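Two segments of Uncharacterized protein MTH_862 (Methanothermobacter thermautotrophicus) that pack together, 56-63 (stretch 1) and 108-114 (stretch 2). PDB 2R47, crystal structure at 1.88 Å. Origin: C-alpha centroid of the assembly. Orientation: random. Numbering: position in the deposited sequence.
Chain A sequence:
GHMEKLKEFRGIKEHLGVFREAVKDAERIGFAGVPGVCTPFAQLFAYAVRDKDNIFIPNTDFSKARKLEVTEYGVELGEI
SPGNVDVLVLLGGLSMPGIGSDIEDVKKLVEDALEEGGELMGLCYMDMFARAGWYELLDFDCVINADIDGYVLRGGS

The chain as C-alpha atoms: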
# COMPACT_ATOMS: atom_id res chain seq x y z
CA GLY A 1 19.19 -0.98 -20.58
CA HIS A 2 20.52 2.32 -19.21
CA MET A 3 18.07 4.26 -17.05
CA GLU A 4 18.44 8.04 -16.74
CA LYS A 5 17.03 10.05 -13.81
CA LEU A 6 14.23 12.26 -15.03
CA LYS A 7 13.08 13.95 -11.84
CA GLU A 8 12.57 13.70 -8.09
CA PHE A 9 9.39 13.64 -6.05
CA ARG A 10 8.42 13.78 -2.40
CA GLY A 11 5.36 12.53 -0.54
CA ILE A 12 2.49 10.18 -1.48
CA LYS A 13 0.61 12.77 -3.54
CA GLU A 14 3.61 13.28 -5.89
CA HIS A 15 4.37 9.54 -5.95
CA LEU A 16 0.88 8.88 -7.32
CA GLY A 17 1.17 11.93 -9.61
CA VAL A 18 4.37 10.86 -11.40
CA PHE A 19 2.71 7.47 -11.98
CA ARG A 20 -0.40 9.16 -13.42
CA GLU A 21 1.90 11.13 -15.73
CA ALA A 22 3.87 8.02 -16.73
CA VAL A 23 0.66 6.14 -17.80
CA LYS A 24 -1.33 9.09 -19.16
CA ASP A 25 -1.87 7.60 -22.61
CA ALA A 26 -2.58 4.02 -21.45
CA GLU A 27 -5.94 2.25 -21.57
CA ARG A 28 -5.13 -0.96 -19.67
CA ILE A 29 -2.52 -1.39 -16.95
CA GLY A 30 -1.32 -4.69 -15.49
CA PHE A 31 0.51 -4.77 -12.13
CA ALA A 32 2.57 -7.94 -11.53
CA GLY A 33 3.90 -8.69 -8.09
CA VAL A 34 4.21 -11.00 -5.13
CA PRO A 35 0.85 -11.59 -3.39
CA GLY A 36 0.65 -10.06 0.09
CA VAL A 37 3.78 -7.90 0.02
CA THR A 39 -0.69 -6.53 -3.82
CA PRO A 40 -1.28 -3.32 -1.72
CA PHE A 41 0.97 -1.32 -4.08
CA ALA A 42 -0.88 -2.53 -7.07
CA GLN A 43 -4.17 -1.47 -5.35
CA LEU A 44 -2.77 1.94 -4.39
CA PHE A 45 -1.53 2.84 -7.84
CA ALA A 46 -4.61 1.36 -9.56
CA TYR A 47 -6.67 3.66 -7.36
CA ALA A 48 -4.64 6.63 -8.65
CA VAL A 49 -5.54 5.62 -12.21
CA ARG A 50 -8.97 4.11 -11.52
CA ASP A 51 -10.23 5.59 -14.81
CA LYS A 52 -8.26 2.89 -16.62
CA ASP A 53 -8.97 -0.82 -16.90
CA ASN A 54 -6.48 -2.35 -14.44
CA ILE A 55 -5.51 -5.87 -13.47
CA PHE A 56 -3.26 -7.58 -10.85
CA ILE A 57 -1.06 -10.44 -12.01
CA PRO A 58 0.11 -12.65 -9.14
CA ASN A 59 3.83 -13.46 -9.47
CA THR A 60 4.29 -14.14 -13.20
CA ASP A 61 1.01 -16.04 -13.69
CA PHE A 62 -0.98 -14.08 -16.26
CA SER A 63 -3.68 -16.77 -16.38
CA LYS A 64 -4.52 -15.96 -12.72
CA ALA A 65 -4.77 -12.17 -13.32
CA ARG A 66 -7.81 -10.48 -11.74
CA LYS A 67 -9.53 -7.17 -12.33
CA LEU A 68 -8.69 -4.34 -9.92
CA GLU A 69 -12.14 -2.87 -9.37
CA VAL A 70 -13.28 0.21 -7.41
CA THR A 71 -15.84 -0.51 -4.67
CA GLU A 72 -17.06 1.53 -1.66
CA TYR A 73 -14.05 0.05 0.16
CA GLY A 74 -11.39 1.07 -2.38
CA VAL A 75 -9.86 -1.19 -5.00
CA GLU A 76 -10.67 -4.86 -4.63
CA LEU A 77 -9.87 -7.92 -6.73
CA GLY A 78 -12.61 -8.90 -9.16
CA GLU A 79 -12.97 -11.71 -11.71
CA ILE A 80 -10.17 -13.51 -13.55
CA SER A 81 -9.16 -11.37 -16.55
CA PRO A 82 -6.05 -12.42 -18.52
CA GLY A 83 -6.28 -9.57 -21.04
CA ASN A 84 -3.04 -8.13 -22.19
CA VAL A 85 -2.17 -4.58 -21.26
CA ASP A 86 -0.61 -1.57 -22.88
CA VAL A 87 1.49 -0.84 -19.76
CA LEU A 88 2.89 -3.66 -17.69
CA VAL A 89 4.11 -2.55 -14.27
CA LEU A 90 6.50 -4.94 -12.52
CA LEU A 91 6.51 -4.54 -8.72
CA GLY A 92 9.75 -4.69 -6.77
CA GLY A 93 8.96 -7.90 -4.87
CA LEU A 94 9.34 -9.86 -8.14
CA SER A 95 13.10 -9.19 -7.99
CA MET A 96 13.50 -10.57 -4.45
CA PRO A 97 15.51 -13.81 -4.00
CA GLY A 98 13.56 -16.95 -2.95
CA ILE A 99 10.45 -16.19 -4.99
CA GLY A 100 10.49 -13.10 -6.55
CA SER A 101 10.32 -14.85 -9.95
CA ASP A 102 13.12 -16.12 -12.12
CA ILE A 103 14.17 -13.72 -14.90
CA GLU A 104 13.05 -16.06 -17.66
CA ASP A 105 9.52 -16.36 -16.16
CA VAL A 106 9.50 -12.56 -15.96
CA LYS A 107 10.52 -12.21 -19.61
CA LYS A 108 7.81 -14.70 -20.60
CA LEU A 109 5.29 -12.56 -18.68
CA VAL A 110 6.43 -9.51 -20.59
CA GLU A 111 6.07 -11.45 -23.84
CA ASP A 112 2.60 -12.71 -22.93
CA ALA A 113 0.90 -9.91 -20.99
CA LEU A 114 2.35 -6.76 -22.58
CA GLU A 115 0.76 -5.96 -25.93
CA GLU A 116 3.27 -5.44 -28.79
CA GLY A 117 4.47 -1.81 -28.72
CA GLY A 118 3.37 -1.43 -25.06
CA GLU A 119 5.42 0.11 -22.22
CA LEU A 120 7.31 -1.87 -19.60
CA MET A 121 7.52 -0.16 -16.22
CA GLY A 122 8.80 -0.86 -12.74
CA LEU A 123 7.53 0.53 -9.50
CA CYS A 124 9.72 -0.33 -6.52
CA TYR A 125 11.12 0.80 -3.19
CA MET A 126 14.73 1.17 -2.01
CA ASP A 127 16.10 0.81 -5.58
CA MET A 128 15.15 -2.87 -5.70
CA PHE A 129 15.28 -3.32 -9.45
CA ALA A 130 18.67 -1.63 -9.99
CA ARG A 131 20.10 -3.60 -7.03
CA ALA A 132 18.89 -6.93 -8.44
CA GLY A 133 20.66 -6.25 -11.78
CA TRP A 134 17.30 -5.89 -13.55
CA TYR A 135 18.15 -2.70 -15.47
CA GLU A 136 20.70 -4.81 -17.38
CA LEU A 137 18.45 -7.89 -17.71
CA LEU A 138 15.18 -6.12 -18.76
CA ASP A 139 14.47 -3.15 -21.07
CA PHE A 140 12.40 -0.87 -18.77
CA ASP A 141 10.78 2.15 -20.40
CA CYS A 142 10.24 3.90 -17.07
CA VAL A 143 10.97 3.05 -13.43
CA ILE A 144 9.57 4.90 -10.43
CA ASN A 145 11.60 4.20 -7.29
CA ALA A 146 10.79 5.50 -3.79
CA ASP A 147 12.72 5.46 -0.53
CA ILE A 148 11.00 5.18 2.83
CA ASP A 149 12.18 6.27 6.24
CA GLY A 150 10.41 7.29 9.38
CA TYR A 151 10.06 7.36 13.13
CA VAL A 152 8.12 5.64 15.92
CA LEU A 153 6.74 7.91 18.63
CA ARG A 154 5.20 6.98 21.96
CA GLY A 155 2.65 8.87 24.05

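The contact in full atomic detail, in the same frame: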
# COMPACT_ATOMS: atom_id res chain seq x y z
N PHE A 56 -4.38 -7.17 -11.74
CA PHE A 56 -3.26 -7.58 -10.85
C PHE A 56 -2.87 -8.98 -11.27
O PHE A 56 -3.74 -9.87 -11.33
CB PHE A 56 -3.69 -7.60 -9.40
CG PHE A 56 -2.62 -8.20 -8.49
CD1 PHE A 56 -1.38 -7.54 -8.36
CD2 PHE A 56 -2.81 -9.42 -7.84
CE1 PHE A 56 -0.36 -8.07 -7.58
CE2 PHE A 56 -1.78 -9.97 -7.06
CZ PHE A 56 -0.56 -9.30 -6.94
N ILE A 57 -1.60 -9.16 -11.58
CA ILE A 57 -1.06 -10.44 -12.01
C ILE A 57 -0.24 -10.96 -10.83
O ILE A 57 0.73 -10.33 -10.46
CB ILE A 57 -0.15 -10.25 -13.24
CG1 ILE A 57 -0.96 -9.73 -14.45
CG2 ILE A 57 0.65 -11.54 -13.58
CD1 ILE A 57 -0.05 -9.02 -15.44
N PRO A 58 -0.65 -12.10 -10.24
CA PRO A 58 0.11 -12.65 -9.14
C PRO A 58 1.39 -13.36 -9.63
O PRO A 58 1.34 -14.25 -10.48
CB PRO A 58 -0.87 -13.63 -8.49
CG PRO A 58 -1.70 -14.16 -9.65
CD PRO A 58 -1.84 -12.92 -10.56
N ASN A 59 2.52 -12.95 -9.06
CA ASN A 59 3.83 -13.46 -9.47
C ASN A 59 3.99 -13.27 -10.96
O ASN A 59 3.93 -12.16 -11.42
CB ASN A 59 4.00 -14.92 -9.00
CG ASN A 59 4.01 -15.02 -7.48
OD1 ASN A 59 4.80 -14.35 -6.82
ND2 ASN A 59 3.09 -15.78 -6.94
N THR A 60 4.23 -14.34 -11.74
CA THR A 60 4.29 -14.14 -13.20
C THR A 60 3.17 -14.96 -13.89
O THR A 60 3.30 -15.34 -15.04
CB THR A 60 5.69 -14.49 -13.78
OG1 THR A 60 6.00 -15.85 -13.45
CG2 THR A 60 6.77 -13.57 -13.18
N ASP A 61 2.09 -15.21 -13.16
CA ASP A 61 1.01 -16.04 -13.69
C ASP A 61 -0.13 -15.20 -14.25
O ASP A 61 -1.12 -14.98 -13.59
CB ASP A 61 0.48 -16.97 -12.61
CG ASP A 61 -0.40 -18.07 -13.18
OD1 ASP A 61 -0.68 -18.07 -14.41
OD2 ASP A 61 -0.77 -18.95 -12.39
N PHE A 62 0.00 -14.86 -15.53
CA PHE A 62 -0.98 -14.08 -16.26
C PHE A 62 -2.37 -14.72 -16.28
O PHE A 62 -3.38 -14.04 -16.20
CB PHE A 62 -0.41 -13.91 -17.66
CG PHE A 62 -1.18 -13.03 -18.55
CD1 PHE A 62 -1.64 -11.78 -18.11
CD2 PHE A 62 -1.40 -13.41 -19.89
CE1 PHE A 62 -2.33 -10.92 -18.99
CE2 PHE A 62 -2.10 -12.56 -20.77
CZ PHE A 62 -2.57 -11.33 -20.31
N SER A 63 -2.41 -16.05 -16.37
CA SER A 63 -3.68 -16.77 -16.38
C SER A 63 -4.50 -16.58 -15.11
O SER A 63 -5.74 -16.73 -15.16
CB SER A 63 -3.46 -18.27 -16.67
OG SER A 63 -2.97 -18.95 -15.51
N LYS A 108 8.96 -14.04 -19.96
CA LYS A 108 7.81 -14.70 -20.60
C LYS A 108 6.54 -13.92 -20.28
O LYS A 108 5.66 -13.79 -21.12
CB LYS A 108 7.65 -16.13 -20.11
CG LYS A 108 6.46 -16.84 -20.75
CD LYS A 108 6.77 -17.24 -22.20
CE LYS A 108 5.57 -17.92 -22.88
NZ LYS A 108 4.76 -18.74 -21.91
N LEU A 109 6.44 -13.43 -19.05
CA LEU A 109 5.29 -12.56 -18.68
C LEU A 109 5.23 -11.34 -19.56
O LEU A 109 4.16 -10.94 -20.01
CB LEU A 109 5.40 -12.11 -17.22
CG LEU A 109 4.26 -11.17 -16.80
CD1 LEU A 109 2.86 -11.86 -16.86
CD2 LEU A 109 4.53 -10.57 -15.42
N VAL A 110 6.40 -10.72 -19.80
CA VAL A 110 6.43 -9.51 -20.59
C VAL A 110 5.98 -9.86 -22.00
O VAL A 110 5.19 -9.15 -22.60
CB VAL A 110 7.82 -8.84 -20.54
CG1 VAL A 110 7.85 -7.62 -21.50
CG2 VAL A 110 8.13 -8.38 -19.10
N GLU A 111 6.47 -10.99 -22.52
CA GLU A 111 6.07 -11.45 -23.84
C GLU A 111 4.58 -11.70 -23.93
O GLU A 111 3.95 -11.34 -24.94
CB GLU A 111 6.81 -12.74 -24.18
CG GLU A 111 6.57 -13.20 -25.62
CD GLU A 111 7.06 -12.17 -26.65
OE1 GLU A 111 7.96 -11.36 -26.30
OE2 GLU A 111 6.56 -12.18 -27.80
N ASP A 112 4.02 -12.33 -22.90
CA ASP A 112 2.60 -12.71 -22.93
C ASP A 112 1.59 -11.60 -22.60
O ASP A 112 0.52 -11.51 -23.21
CB ASP A 112 2.34 -13.88 -21.98
CG ASP A 112 2.99 -15.20 -22.43
OD1 ASP A 112 3.47 -15.33 -23.59
OD2 ASP A 112 3.02 -16.11 -21.58
N ALA A 113 1.87 -10.82 -21.57
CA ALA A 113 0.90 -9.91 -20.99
C ALA A 113 1.03 -8.50 -21.54
O ALA A 113 0.05 -7.76 -21.51
CB ALA A 113 1.06 -9.84 -19.46
N LEU A 114 2.21 -8.13 -22.05
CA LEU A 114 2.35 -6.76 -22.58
C LEU A 114 2.04 -6.77 -24.06
O LEU A 114 2.70 -7.50 -24.82
CB LEU A 114 3.76 -6.21 -22.31
CG LEU A 114 3.99 -4.74 -22.67
CD1 LEU A 114 3.02 -3.76 -21.95
CD2 LEU A 114 5.50 -4.37 -22.40

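The most distinctive feature of this contact is a methyl group seated on an aromatic face: CB of Ala 113 lies 3.7 Å from the centroid of the Phe 62 ring and only 20° off the ring normal, a CH-pi interaction. No hydrogen bond crosses between the two stretches, so the packing rests largely on apolar contacts; the two stretches bury 272 Å² between them, both sides summed.

Alanine suits this position because its side chain is a single methyl, which lets the ring come close to the helix; CD1 of Phe 62 is 3.6 Å from CB of Ala 113. The phenylalanine, with chi1 at t, points its CA-to-CB bond toward the helix and extends along its last turn. Its CE2 also lies 3.7 Å from the backbone O of Asp 112, a van der Waals approach oblique to the ring.

Leu 109, one helical turn before Ala 113, is the other anchor and has the largest area covered by the opposing stretch, 83 Å². The backbone hydrogen bond from Ala 113 N to Leu 109 O, 2.8 Å long, holds the two residues in the spacing that turns both CA-to-CB bonds toward stretch 1. With chi1 t and chi2 p, Leu 109 places CD1 4.0 Å from CG2 of Ile 57, 3.9 Å from CB of Phe 62 and 4.0 Å from the backbone O of Thr 60. A branched, flexible aliphatic side chain is well suited to meeting several surfaces at once. Ile 57, on the strand, is buried; its CG2 is 4.0 Å from CD1 of Leu 109, and its CD1 lies 4.3 Å from both CD1 of Leu 109 and CB of Ala 113.

Between strand and 3-10 segment, a type II' turn from Pro 58 to Asp 61 reverses the chain, closed by a 2.9 Å hydrogen bond from Asp 61 N to Pro 58 O. Asn 59 occupies its second position with phi/psi of 54/-122, a conformation uncommon for residues other than glycine. The turn brings Thr 60 alongside the helix, its CB 4.2 Å from CB of Leu 109; its compact side chain, set sideways, allows that approach in a partly exposed place.

Polar groups gather where solvent is nearer. The CA-to-CB bond of Asp 61 points away from the helix, and its OD1 accepts a 2.7 Å hydrogen bond from Ser 63 OG. On the helix, Lys 108 NZ forms a salt bridge with Asp 112 OD2 at 3.2 Å, linking charged side chains one turn apart.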